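Local coordinates for member of s1p family of ribosomal proteins (Pyrococcus furiosus, PDB 5YH1), which is the manganese-binding DHH-domain part of a longer protein that probably binds nucleic acids and may act as an exonuclease, at residues A[139-142]-A[143-146]; A[260-263]-A[264-268]; A[328-331]-A[332-335]; A[353-357]-A[358-362]; A[422-425]-A[426-430]. All coordinates share one frame; numbering follows the deposited sequence.

Contact 1 of 5, residues A[139-142]-A[143-146]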
loop_
_atom_site.group_PDB
_atom_site.type_symbol
_atom_site.label_atom_id
_atom_site.label_comp_id
_atom_site.label_asym_id
_atom_site.label_seq_id
_atom_site.Cartn_x
_atom_site.Cartn_y
_atom_site.Cartn_z
ATOM N N GLY A 139 7.001 22.320 3.338
ATOM C CA GLY A 139 6.238 23.034 4.357
ATOM C C GLY A 139 6.159 24.543 4.219
ATOM O O GLY A 139 5.303 25.178 4.836
ATOM N N GLY A 140 7.040 25.124 3.418
ATOM C CA GLY A 140 7.148 26.578 3.328
ATOM C C GLY A 140 6.319 27.241 2.242
ATOM O O GLY A 140 6.601 28.381 1.876
ATOM N N THR A 141 5.308 26.545 1.722
ATOM C CA THR A 141 4.488 27.080 0.633
ATOM C C THR A 141 2.998 27.037 0.923
ATOM O O THR A 141 2.535 26.426 1.896
ATOM C CB THR A 141 4.696 26.318 -0.687
ATOM O OG1 THR A 141 4.004 25.071 -0.625
ATOM C CG2 THR A 141 6.194 26.098 -0.994
ATOM N N THR A 142 2.253 27.680 0.034
ATOM C CA THR A 142 0.803 27.744 0.114
ATOM C C THR A 142 0.139 26.356 -0.021
ATOM O O THR A 142 -0.921 26.119 0.556
ATOM C CB THR A 142 0.288 28.760 -0.927
ATOM O OG1 THR A 142 0.697 30.074 -0.511
ATOM C CG2 THR A 142 -1.238 28.723 -1.070
ATOM N N GLU A 143 0.791 25.431 -0.721
ATOM C CA GLU A 143 0.277 24.056 -0.861
ATOM C C GLU A 143 0.287 23.290 0.470
ATOM O O GLU A 143 -0.346 22.241 0.591
ATOM C CB GLU A 143 1.081 23.273 -1.909
ATOM C CG GLU A 143 0.714 23.582 -3.354
ATOM C CD GLU A 143 1.025 25.018 -3.762
ATOM O OE1 GLU A 143 0.140 25.663 -4.367
ATOM O OE2 GLU A 143 2.139 25.515 -3.468
ATOM N N ASP A 144 1.013 23.808 1.455
ATOM C CA ASP A 144 1.083 23.194 2.771
ATOM C C ASP A 144 -0.011 23.667 3.737
ATOM O O ASP A 144 -0.224 23.039 4.775
ATOM C CB ASP A 144 2.459 23.441 3.373
ATOM C CG ASP A 144 3.571 22.861 2.511
ATOM O OD1 ASP A 144 3.669 21.619 2.460
ATOM O OD2 ASP A 144 4.320 23.636 1.877
ATOM N N ILE A 145 -0.711 24.749 3.387
ATOM C CA ILE A 145 -1.696 25.366 4.292
ATOM C C ILE A 145 -2.862 24.435 4.702
ATOM O O ILE A 145 -3.246 24.388 5.882
ATOM C CB ILE A 145 -2.197 26.703 3.704
ATOM C CG1 ILE A 145 -1.070 27.742 3.819
ATOM C CG2 ILE A 145 -3.449 27.192 4.428
ATOM C CD1 ILE A 145 -1.356 29.083 3.176
ATOM N N PRO A 146 -3.423 23.678 3.750
ATOM C CA PRO A 146 -4.485 22.733 4.143
ATOM C C PRO A 146 -4.094 21.807 5.291
ATOM O O PRO A 146 -4.890 21.580 6.195
ATOM C CB PRO A 146 -4.734 21.946 2.860
ATOM C CG PRO A 146 -4.409 22.922 1.767
ATOM C CD PRO A 146 -3.273 23.761 2.285
HETATM O O HOH W 1 6.140 22.345 0.424
#
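Between Thr141 and Asp144 the backbone closes a 3-10 turn: Asp144 N reaches Thr141 O at 3.1 Å, and one residue on, Ile145 N bonds to Thr142 O at 3.2 Å. Both bonds span three residues, so a 3-10 turn leads into helix 145-152 in the beta-alpha connection that follows strand 132-136 of the parallel sheet of the DHH domain. Gly139 bends the chain with a phi of 103°, an angle at which a CB would press on the carbonyl oxygen of the preceding residue. Gly139 lies about 8 Å from the side chain of the manganese ligand Asp137. The carboxylate of Asp144 turns back over the start of the turn. Its OD2 takes Thr141 N at 3.1 Å on the anti lone pair and Thr141 OG1 at 2.9 Å from above the carboxylate plane, 47° out of it. Thr141 OG1 can reach it because chi1 of 76° sets the hydroxyl between the backbone N and the carbonyl carbon; from there it also receives a weak bond from Glu143 N. The other oxygen, OD1, is hydrogen-bonded to Tyr107 N, which ties the turn to a neighbouring loop, while Thr142 OG1 pairs with Asp168. With an alanine in place of Asp144, Thr141 N and OG1 would probably lose their shared acceptor, and Tyr107 N its partner. One water completes the grip on OD2, accepting from Gly139 N at 3.0 Å and donating to Asp144 OD2 at 2.7 Å.

Contact 2 of 5, residues A[260-263]-A[264-268]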
loop_
_atom_site.group_PDB
_atom_site.type_symbol
_atom_site.label_atom_id
_atom_site.label_comp_id
_atom_site.label_asym_id
_atom_site.label_seq_id
_atom_site.Cartn_x
_atom_site.Cartn_y
_atom_site.Cartn_z
ATOM N N ILE A 260 21.642 7.325 -1.839
ATOM C CA ILE A 260 20.481 7.677 -1.007
ATOM C C ILE A 260 19.193 7.721 -1.831
ATOM O O ILE A 260 18.182 7.123 -1.438
ATOM C CB ILE A 260 20.676 9.011 -0.271
ATOM C CG1 ILE A 260 21.753 8.854 0.811
ATOM C CG2 ILE A 260 19.368 9.464 0.365
ATOM C CD1 ILE A 260 22.294 10.164 1.339
ATOM N N ASP A 261 19.234 8.412 -2.967
ATOM C CA ASP A 261 18.052 8.565 -3.821
ATOM C C ASP A 261 17.585 7.217 -4.399
ATOM O O ASP A 261 16.391 7.017 -4.624
ATOM C CB ASP A 261 18.308 9.565 -4.957
ATOM C CG ASP A 261 18.507 11.004 -4.457
ATOM O OD1 ASP A 261 18.032 11.366 -3.359
ATOM O OD2 ASP A 261 19.141 11.790 -5.179
ATOM N N HIS A 262 18.531 6.305 -4.633
ATOM C CA HIS A 262 18.218 4.971 -5.137
ATOM C C HIS A 262 17.572 4.132 -4.031
ATOM O O HIS A 262 16.455 3.662 -4.183
ATOM C CB HIS A 262 19.486 4.296 -5.675
ATOM C CG HIS A 262 19.283 2.890 -6.135
ATOM N ND1 HIS A 262 19.386 1.806 -5.288
ATOM C CD2 HIS A 262 19.013 2.385 -7.362
ATOM C CE1 HIS A 262 19.179 0.696 -5.973
ATOM N NE2 HIS A 262 18.948 1.021 -7.232
ATOM N N GLU A 263 18.266 3.979 -2.909
ATOM C CA GLU A 263 17.718 3.216 -1.794
ATOM C C GLU A 263 16.357 3.757 -1.319
ATOM O O GLU A 263 15.441 2.976 -1.039
ATOM C CB GLU A 263 18.708 3.131 -0.619
ATOM C CG GLU A 263 20.035 2.456 -0.947
ATOM C CD GLU A 263 19.886 1.061 -1.544
ATOM O OE1 GLU A 263 19.882 0.934 -2.790
ATOM O OE2 GLU A 263 19.785 0.086 -0.769
ATOM N N ALA A 264 16.217 5.077 -1.231
ATOM C CA ALA A 264 14.959 5.670 -0.745
ATOM C C ALA A 264 13.785 5.416 -1.691
ATOM O O ALA A 264 12.638 5.369 -1.255
ATOM C CB ALA A 264 15.116 7.164 -0.494
ATOM N N PHE A 265 14.070 5.287 -2.979
ATOM C CA PHE A 265 13.064 4.881 -3.951
ATOM C C PHE A 265 12.463 3.522 -3.575
ATOM O O PHE A 265 11.256 3.327 -3.669
ATOM C CB PHE A 265 13.677 4.831 -5.363
ATOM C CG PHE A 265 12.731 4.330 -6.421
ATOM C CD1 PHE A 265 11.905 5.210 -7.106
ATOM C CD2 PHE A 265 12.671 2.974 -6.736
ATOM C CE1 PHE A 265 11.032 4.748 -8.083
ATOM C CE2 PHE A 265 11.789 2.505 -7.700
ATOM C CZ PHE A 265 10.971 3.393 -8.375
ATOM N N TYR A 266 13.307 2.596 -3.131
ATOM C CA TYR A 266 12.856 1.243 -2.828
ATOM C C TYR A 266 12.269 1.071 -1.426
ATOM O O TYR A 266 11.367 0.256 -1.248
ATOM C CB TYR A 266 13.975 0.228 -3.072
ATOM C CG TYR A 266 14.286 0.036 -4.539
ATOM C CD1 TYR A 266 13.483 -0.777 -5.352
ATOM C CD2 TYR A 266 15.370 0.676 -5.122
ATOM C CE1 TYR A 266 13.772 -0.947 -6.701
ATOM C CE2 TYR A 266 15.665 0.503 -6.465
ATOM C CZ TYR A 266 14.872 -0.306 -7.249
ATOM O OH TYR A 266 15.195 -0.454 -8.580
ATOM N N TRP A 267 12.749 1.814 -0.431
ATOM C CA TRP A 267 12.160 1.678 0.894
ATOM C C TRP A 267 10.932 2.581 1.103
ATOM O O TRP A 267 10.262 2.462 2.114
ATOM C CB TRP A 267 13.201 1.796 2.023
ATOM C CG TRP A 267 13.798 3.138 2.311
ATOM C CD1 TRP A 267 13.135 4.315 2.479
ATOM C CD2 TRP A 267 15.186 3.423 2.561
ATOM N NE1 TRP A 267 14.027 5.330 2.769
ATOM C CE2 TRP A 267 15.291 4.809 2.828
ATOM C CE3 TRP A 267 16.349 2.649 2.569
ATOM C CZ2 TRP A 267 16.513 5.436 3.089
ATOM C CZ3 TRP A 267 17.568 3.277 2.836
ATOM C CH2 TRP A 267 17.636 4.655 3.086
ATOM N N LYS A 268 10.675 3.489 0.158
ATOM C CA LYS A 268 9.395 4.213 0.041
ATOM C C LYS A 268 8.969 5.004 1.302
ATOM O O LYS A 268 9.576 6.023 1.635
ATOM C CB LYS A 268 8.286 3.238 -0.397
ATOM C CG LYS A 268 8.318 2.857 -1.870
ATOM C CD LYS A 268 7.334 1.729 -2.185
ATOM C CE LYS A 268 5.867 2.135 -2.031
ATOM N NZ LYS A 268 5.255 2.659 -3.289
#
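Glu263 O receives two backbone N-H groups: Trp267 N at 3.0 Å, with an N-H...O angle of 155°, and Tyr266 N, whose angle of 128° makes that bond weak. The Trp267 donor arrives nearly head-on to the carbonyl. The same oxygen lies over one face of the indole, toward its rim, and Trp267 CZ3 comes within 3.6 Å of Glu263 CB. A chi1 of 72°, with CG between the backbone N and the carbonyl carbon, folds the indole back along its own helix, while its NE1 is hydrogen-bonded to Tyr69 OH. This is the C-terminal end of helix 250-267, where Ala264 N still bonds to Ile260 O at 2.8 Å, Phe265 N has only weak bonds, to Asp261 O and His262 O, and Lys268 breaks the helix with a positive phi. On another side of the helix, Tyr266 CE2 sits over a face of the His262 ring, 3.4 Å from His262 NE2. The two ring planes meet obliquely, with centroids 5.0 Å apart. Further contacts fix the turn of the imidazole: His262 ND1 donates to Glu263 OE1 at 2.7 Å, the acceptor lying in the ring plane, NE2 is hydrogen-bonded to Lys303 NZ, and Tyr340 packs edge-to-face. Lys303 NZ is also hydrogen-bonded to Tyr266 OH, bridging the two rings from helix 286-311. The second carboxylate oxygen, Glu263 OE2, forms a salt bridge with Arg150 of the third subunit.

Contact 3 of 5, residues A[328-331]-A[332-335]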
loop_
_atom_site.group_PDB
_atom_site.type_symbol
_atom_site.label_atom_id
_atom_site.label_comp_id
_atom_site.label_asym_id
_atom_site.label_seq_id
_atom_site.Cartn_x
_atom_site.Cartn_y
_atom_site.Cartn_z
ATOM N N THR A 328 12.541 16.405 -26.367
ATOM C CA THR A 328 11.283 15.801 -25.922
ATOM C C THR A 328 11.412 14.286 -25.883
ATOM O O THR A 328 12.079 13.686 -26.729
ATOM C CB THR A 328 10.112 16.172 -26.840
ATOM O OG1 THR A 328 10.406 15.734 -28.168
ATOM C CG2 THR A 328 9.886 17.672 -26.841
ATOM N N ILE A 329 10.785 13.686 -24.878
ATOM C CA ILE A 329 10.797 12.241 -24.709
ATOM C C ILE A 329 9.495 11.783 -24.063
ATOM O O ILE A 329 9.071 12.307 -23.030
ATOM C CB ILE A 329 12.026 11.768 -23.892
ATOM C CG1 ILE A 329 11.976 10.263 -23.614
ATOM C CG2 ILE A 329 12.153 12.525 -22.580
ATOM C CD1 ILE A 329 12.101 9.412 -24.856
ATOM N N ASP A 330 8.864 10.812 -24.705
ATOM C CA ASP A 330 7.653 10.177 -24.193
ATOM C C ASP A 330 8.068 9.069 -23.234
ATOM O O ASP A 330 8.406 7.957 -23.665
ATOM C CB ASP A 330 6.847 9.610 -25.359
ATOM C CG ASP A 330 5.505 9.026 -24.928
ATOM O OD1 ASP A 330 5.390 8.541 -23.772
ATOM O OD2 ASP A 330 4.577 9.049 -25.765
ATOM N N VAL A 331 8.050 9.374 -21.941
ATOM C CA VAL A 331 8.464 8.415 -20.931
ATOM C C VAL A 331 7.375 7.404 -20.535
ATOM O O VAL A 331 7.629 6.552 -19.707
ATOM C CB VAL A 331 9.053 9.086 -19.670
ATOM C CG1 VAL A 331 10.278 9.912 -20.042
ATOM C CG2 VAL A 331 8.024 9.950 -18.950
ATOM N N GLU A 332 6.186 7.490 -21.118
ATOM C CA GLU A 332 5.222 6.397 -21.001
ATOM C C GLU A 332 5.549 5.310 -22.033
ATOM O O GLU A 332 5.610 4.143 -21.687
ATOM C CB GLU A 332 3.786 6.894 -21.195
ATOM C CG GLU A 332 2.689 5.943 -20.697
ATOM C CD GLU A 332 2.629 5.763 -19.166
ATOM O OE1 GLU A 332 1.893 4.854 -18.724
ATOM O OE2 GLU A 332 3.289 6.508 -18.394
ATOM N N LEU A 333 5.763 5.696 -23.292
ATOM C CA LEU A 333 6.050 4.726 -24.353
ATOM C C LEU A 333 7.467 4.147 -24.319
ATOM O O LEU A 333 7.665 2.981 -24.684
ATOM C CB LEU A 333 5.810 5.339 -25.734
ATOM C CG LEU A 333 4.380 5.706 -26.129
ATOM C CD1 LEU A 333 4.346 6.094 -27.600
ATOM C CD2 LEU A 333 3.406 4.566 -25.851
ATOM N N TYR A 334 8.448 4.949 -23.898
ATOM C CA TYR A 334 9.857 4.579 -24.058
ATOM C C TYR A 334 10.631 4.668 -22.758
ATOM O O TYR A 334 11.721 5.215 -22.719
ATOM C CB TYR A 334 10.521 5.474 -25.113
ATOM C CG TYR A 334 9.811 5.444 -26.441
ATOM C CD1 TYR A 334 9.773 4.278 -27.199
ATOM C CD2 TYR A 334 9.174 6.571 -26.942
ATOM C CE1 TYR A 334 9.115 4.238 -28.421
ATOM C CE2 TYR A 334 8.515 6.540 -28.160
ATOM C CZ TYR A 334 8.490 5.367 -28.892
ATOM O OH TYR A 334 7.836 5.330 -30.094
ATOM N N ALA A 335 10.057 4.144 -21.689
ATOM C CA ALA A 335 10.763 4.041 -20.425
ATOM C C ALA A 335 10.121 2.915 -19.640
ATOM O O ALA A 335 8.972 2.595 -19.889
ATOM C CB ALA A 335 10.671 5.352 -19.651
#
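The Tyr334 ring stands beside Asp330, with Tyr334 CD2 3.6 Å from Asp330 O, while Leu333 CB covers one face toward the rim. The ring also stacks on His314. The other flat group is the Asp330 carboxylate, whose two oxygens meet different chemistry. OD1 accepts twice: Glu332 N comes at 3.0 Å nearly in line with the C-O bond, and Leu333 N at 2.9 Å from above the carboxylate plane, 59° out of it, with an almost straight N-H...O angle of 170°. OD2 instead lies 3.4 Å from Leu333 CG. CG of Asp330 is anti to the backbone N (chi1 -175°), which swings the carboxylate forward over the N-H groups that follow. The main chain closes a wider ring, Tyr334 N bonding to Asp330 O at 3.0 Å. Were an alanine to replace Asp330, the N-H groups of Glu332 and Leu333 would probably be left without their common acceptor and the turn less firmly fixed. On the buried side Val331 CB meets Ala335 CB at 4.1 Å, both packing on Leu346. With OD1 bonding two and three residues ahead and the carbonyl four ahead, this is an Asx motif, here ending strand 325-330.

Contact 4 of 5, residues A[353-357]-A[358-362]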
loop_
_atom_site.group_PDB
_atom_site.type_symbol
_atom_site.label_atom_id
_atom_site.label_comp_id
_atom_site.label_asym_id
_atom_site.label_seq_id
_atom_site.Cartn_x
_atom_site.Cartn_y
_atom_site.Cartn_z
ATOM N N HIS A 353 22.796 14.395 -19.627
ATOM C CA HIS A 353 23.530 13.904 -20.788
ATOM C C HIS A 353 23.659 15.001 -21.833
ATOM O O HIS A 353 24.729 15.183 -22.415
ATOM C CB HIS A 353 22.844 12.680 -21.381
ATOM C CG HIS A 353 23.400 12.258 -22.700
ATOM N ND1 HIS A 353 24.471 11.399 -22.816
ATOM C CD2 HIS A 353 23.030 12.573 -23.963
ATOM C CE1 HIS A 353 24.738 11.202 -24.094
ATOM N NE2 HIS A 353 23.884 11.910 -24.811
ATOM N N PHE A 354 22.574 15.740 -22.058
ATOM C CA PHE A 354 22.592 16.821 -23.031
ATOM C C PHE A 354 23.467 17.985 -22.547
ATOM O O PHE A 354 24.127 18.634 -23.356
ATOM C CB PHE A 354 21.169 17.252 -23.422
ATOM C CG PHE A 354 20.546 16.357 -24.458
ATOM C CD1 PHE A 354 19.820 15.233 -24.088
ATOM C CD2 PHE A 354 20.722 16.615 -25.804
ATOM C CE1 PHE A 354 19.272 14.386 -25.044
ATOM C CE2 PHE A 354 20.178 15.776 -26.767
ATOM C CZ PHE A 354 19.447 14.659 -26.386
ATOM N N LYS A 355 23.510 18.201 -21.233
ATOM C CA LYS A 355 24.384 19.218 -20.633
ATOM C C LYS A 355 25.868 18.866 -20.760
ATOM O O LYS A 355 26.684 19.726 -21.088
ATOM C CB LYS A 355 24.018 19.455 -19.159
ATOM C CG LYS A 355 22.846 20.419 -19.001
ATOM C CD LYS A 355 22.071 20.229 -17.720
ATOM C CE LYS A 355 22.983 20.095 -16.521
ATOM N NZ LYS A 355 22.222 20.282 -15.257
ATOM N N GLU A 356 26.204 17.610 -20.500
ATOM C CA GLU A 356 27.570 17.118 -20.691
ATOM C C GLU A 356 28.022 17.273 -22.138
ATOM O O GLU A 356 29.148 17.670 -22.392
ATOM C CB GLU A 356 27.689 15.649 -20.250
ATOM C CG GLU A 356 27.748 15.493 -18.733
ATOM C CD GLU A 356 27.240 14.149 -18.213
ATOM O OE1 GLU A 356 27.213 13.154 -18.977
ATOM O OE2 GLU A 356 26.867 14.091 -17.017
ATOM N N GLN A 357 27.143 16.979 -23.083
ATOM C CA GLN A 357 27.501 17.053 -24.494
ATOM C C GLN A 357 27.612 18.484 -25.044
ATOM O O GLN A 357 28.520 18.774 -25.821
ATOM C CB GLN A 357 26.495 16.269 -25.323
ATOM C CG GLN A 357 26.851 16.192 -26.792
ATOM C CD GLN A 357 26.062 15.135 -27.536
ATOM O OE1 GLN A 357 25.391 14.292 -26.934
ATOM N NE2 GLN A 357 26.145 15.170 -28.857
ATOM N N TYR A 358 26.691 19.367 -24.653
ATOM C CA TYR A 358 26.604 20.712 -25.234
ATOM C C TYR A 358 26.942 21.844 -24.269
ATOM O O TYR A 358 27.071 22.981 -24.693
ATOM C CB TYR A 358 25.202 20.939 -25.805
ATOM C CG TYR A 358 24.829 19.955 -26.880
ATOM C CD1 TYR A 358 25.341 20.082 -28.158
ATOM C CD2 TYR A 358 23.973 18.889 -26.618
ATOM C CE1 TYR A 358 25.012 19.180 -29.157
ATOM C CE2 TYR A 358 23.636 17.984 -27.606
ATOM C CZ TYR A 358 24.158 18.137 -28.875
ATOM O OH TYR A 358 23.821 17.245 -29.867
ATOM N N GLY A 359 27.058 21.544 -22.978
ATOM C CA GLY A 359 27.377 22.549 -21.964
ATOM C C GLY A 359 26.159 23.047 -21.205
ATOM O O GLY A 359 25.096 23.297 -21.804
ATOM N N GLU A 360 26.329 23.203 -19.891
ATOM C CA GLU A 360 25.309 23.767 -18.991
ATOM C C GLU A 360 24.877 25.173 -19.399
ATOM O O GLU A 360 23.724 25.556 -19.190
ATOM C CB GLU A 360 25.844 23.796 -17.549
ATOM C CG GLU A 360 25.028 24.589 -16.519
ATOM C CD GLU A 360 23.864 23.808 -15.911
ATOM O OE1 GLU A 360 24.135 22.810 -15.205
ATOM O OE2 GLU A 360 22.684 24.209 -16.110
ATOM N N ASP A 361 25.794 25.949 -19.970
ATOM C CA ASP A 361 25.481 27.328 -20.318
ATOM C C ASP A 361 24.837 27.450 -21.682
ATOM O O ASP A 361 24.334 28.511 -22.021
ATOM C CB ASP A 361 26.729 28.218 -20.219
ATOM C CG ASP A 361 27.275 28.286 -18.803
ATOM O OD1 ASP A 361 26.469 28.413 -17.858
ATOM O OD2 ASP A 361 28.503 28.197 -18.631
ATOM N N SER A 362 24.837 26.376 -22.471
ATOM C CA SER A 362 24.031 26.364 -23.688
ATOM C C SER A 362 22.546 26.302 -23.267
ATOM O O SER A 362 22.238 25.758 -22.216
ATOM C CB SER A 362 24.416 25.195 -24.600
ATOM O OG SER A 362 23.784 23.986 -24.207
#
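The end of helix 343-358 is made where Gly359 N bonds to Lys355 O, a short 2.6 Å at an angle of 136°. Gly359 itself is the first residue to leave helical geometry, with a phi of 99°, at which a CB would crowd the preceding carbonyl. One residue earlier, Tyr358 N bonds to Phe354 O at 3.0 Å. Side chains line up beside these bonds. The Gln357 side chain, extended beyond CG, runs along Tyr358: CG lies over the ring face, 3.9 Å from the centroid in a CH-pi contact, and the amide stacks on the ring with planes 13° apart. Phe354 points the same way as Tyr358, its CD2 3.7 Å from Tyr358 CE2, and Arg325 adds a cation-pi contact to the tyrosine. Across the glycine, the side chains of Lys355 and Glu360 run side by side; Lys355 NZ meets Glu360 OE1 at 3.2 Å, a salt bridge whose hydrogen bond is weak, while Glu360 OE2 is held by Asp380 N. Gly359 O then accepts both Ser362 OG, at 2.8 Å in the carbonyl plane, and Ser362 N. Together these bonds describe a glycine-terminated alpha-helix followed by a type I beta turn, the connection that brings the chain into strand 364-369.

Contact 5 of 5, residues A[422-425]-A[426-430]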
loop_
_atom_site.group_PDB
_atom_site.type_symbol
_atom_site.label_atom_id
_atom_site.label_comp_id
_atom_site.label_asym_id
_atom_site.label_seq_id
_atom_site.Cartn_x
_atom_site.Cartn_y
_atom_site.Cartn_z
ATOM N N LYS A 422 -6.252 16.194 -23.612
ATOM C CA LYS A 422 -5.784 17.472 -24.152
ATOM C C LYS A 422 -4.246 17.553 -24.208
ATOM O O LYS A 422 -3.692 18.647 -24.319
ATOM C CB LYS A 422 -6.335 18.643 -23.322
ATOM C CG LYS A 422 -7.858 18.799 -23.280
ATOM C CD LYS A 422 -8.545 18.659 -24.633
ATOM C CE LYS A 422 -8.210 19.771 -25.608
ATOM N NZ LYS A 422 -9.181 20.888 -25.485
ATOM N N ARG A 423 -3.563 16.409 -24.144
ATOM C CA ARG A 423 -2.101 16.408 -24.114
ATOM C C ARG A 423 -1.480 17.099 -25.328
ATOM O O ARG A 423 -0.625 17.966 -25.181
ATOM C CB ARG A 423 -1.532 14.996 -24.020
ATOM C CG ARG A 423 -0.007 15.024 -23.979
ATOM C CD ARG A 423 0.592 13.665 -23.713
ATOM N NE ARG A 423 0.417 12.785 -24.853
ATOM C CZ ARG A 423 0.870 11.542 -24.905
ATOM N NH1 ARG A 423 0.650 10.803 -25.982
ATOM N NH2 ARG A 423 1.534 11.035 -23.874
ATOM N N LYS A 424 -1.908 16.690 -26.514
ATOM C CA LYS A 424 -1.395 17.237 -27.767
ATOM C C LYS A 424 -1.475 18.773 -27.753
ATOM O O LYS A 424 -0.486 19.451 -28.034
ATOM C CB LYS A 424 -2.201 16.671 -28.931
ATOM C CG LYS A 424 -1.641 16.917 -30.322
ATOM C CD LYS A 424 -2.767 16.823 -31.348
ATOM C CE LYS A 424 -2.298 16.313 -32.699
ATOM N NZ LYS A 424 -1.372 17.262 -33.371
ATOM N N GLU A 425 -2.647 19.311 -27.404
ATOM C CA GLU A 425 -2.867 20.755 -27.395
ATOM C C GLU A 425 -1.997 21.463 -26.351
ATOM O O GLU A 425 -1.444 22.523 -26.619
ATOM C CB GLU A 425 -4.346 21.097 -27.147
ATOM C CG GLU A 425 -5.290 20.748 -28.291
ATOM C CD GLU A 425 -5.842 19.326 -28.226
ATOM O OE1 GLU A 425 -6.912 19.095 -28.818
ATOM O OE2 GLU A 425 -5.234 18.430 -27.595
ATOM N N VAL A 426 -1.895 20.886 -25.161
ATOM C CA VAL A 426 -1.088 21.476 -24.102
ATOM C C VAL A 426 0.410 21.511 -24.474
ATOM O O VAL A 426 1.077 22.534 -24.293
ATOM C CB VAL A 426 -1.293 20.737 -22.765
ATOM C CG1 VAL A 426 -0.305 21.221 -21.717
ATOM C CG2 VAL A 426 -2.713 20.944 -22.258
ATOM N N LEU A 427 0.928 20.408 -25.004
ATOM C CA LEU A 427 2.358 20.316 -25.306
ATOM C C LEU A 427 2.735 21.102 -26.547
ATOM O O LEU A 427 3.814 21.668 -26.604
ATOM C CB LEU A 427 2.800 18.860 -25.450
ATOM C CG LEU A 427 2.662 18.040 -24.167
ATOM C CD1 LEU A 427 3.256 16.658 -24.381
ATOM C CD2 LEU A 427 3.307 18.734 -22.972
ATOM N N GLU A 428 1.851 21.139 -27.536
ATOM C CA GLU A 428 2.060 22.015 -28.678
ATOM C C GLU A 428 2.020 23.489 -28.267
ATOM O O GLU A 428 2.801 24.289 -28.777
ATOM C CB GLU A 428 1.059 21.721 -29.790
ATOM C CG GLU A 428 1.382 20.433 -30.527
ATOM C CD GLU A 428 0.426 20.137 -31.666
ATOM O OE1 GLU A 428 -0.584 20.862 -31.816
ATOM O OE2 GLU A 428 0.689 19.167 -32.410
ATOM N N ALA A 429 1.137 23.845 -27.337
ATOM C CA ALA A 429 1.097 25.218 -26.833
ATOM C C ALA A 429 2.338 25.516 -25.995
ATOM O O ALA A 429 2.848 26.636 -26.006
ATOM C CB ALA A 429 -0.159 25.466 -26.015
ATOM N N PHE A 430 2.810 24.524 -25.248
ATOM C CA PHE A 430 4.052 24.680 -24.507
ATOM C C PHE A 430 5.208 24.946 -25.476
ATOM O O PHE A 430 6.026 25.830 -25.241
ATOM C CB PHE A 430 4.356 23.453 -23.659
ATOM C CG PHE A 430 5.629 23.571 -22.870
ATOM C CD1 PHE A 430 5.631 24.159 -21.622
ATOM C CD2 PHE A 430 6.830 23.110 -23.392
ATOM C CE1 PHE A 430 6.808 24.280 -20.900
ATOM C CE2 PHE A 430 8.002 23.224 -22.671
ATOM C CZ PHE A 430 7.995 23.812 -21.429
#
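Val426, Glu425 and Lys424 are the residues most enclosed by this contact, and each meets a partner one helical turn away. Val426 N bonds to Lys422 O at 3.0 Å, nearly collinear with the carbonyl. Val426 CG2, anti to its own carbonyl carbon, lies 3.2 Å from Lys422 O, and the side chain packs into the protein on Leu400 and Ala403. Glu425 contributes through its backbone: Glu425 O accepts Ala429 N at 3.0 Å with the donor tilted from the carbonyl plane, and Ala429 CB rests close by. Lys424 is used twice. Its carbonyl oxygen takes Glu428 N at 2.9 Å, while its side chain, bent at chi3 and chi4, crosses that of Glu428 to bring Lys424 NZ 3.0 Å from Glu428 OE2 in a hydrogen-bonded salt bridge. The lysine approaches on the syn side of the carboxylate, 34° out of its plane. Along the flank facing strand 364-369, Arg423 CG meets Leu427 CD1 at 3.7 Å. The guanidinium goes on to bond Gly370 O through NH2. All this forms the first turns of helix 423-435, with Lys422 at the N-cap position. A lysine in the first turn sits where the helix dipole is likely to disfavour positive charge; its pairing with Glu428 probably offsets that, though both residues are exposed and solvent would be expected to weaken the salt bridge.

How the contacts relate
From the N terminus the five contacts follow in series, and none nests in or crosses another. Contact 1 closes the turn between strand 132-136 and helix 145-152, beside the parallel sheet near the manganese site. Contact 2 finishes helix 250-267, its centre about 25 Å from that of contact 1. The other three belong to the mixed-sheet region: contact 3 turns the chain out of strand 325-330, contact 4 joins helix 343-358 to strand 364-369, and contact 5 starts helix 423-435. Contacts 3 and 5 touch, Asp330 OD2 packing 4.1 Å from Arg423 NH2, so the strand end meets the last helix. Contacts 2 and 3 both reach the third subunit.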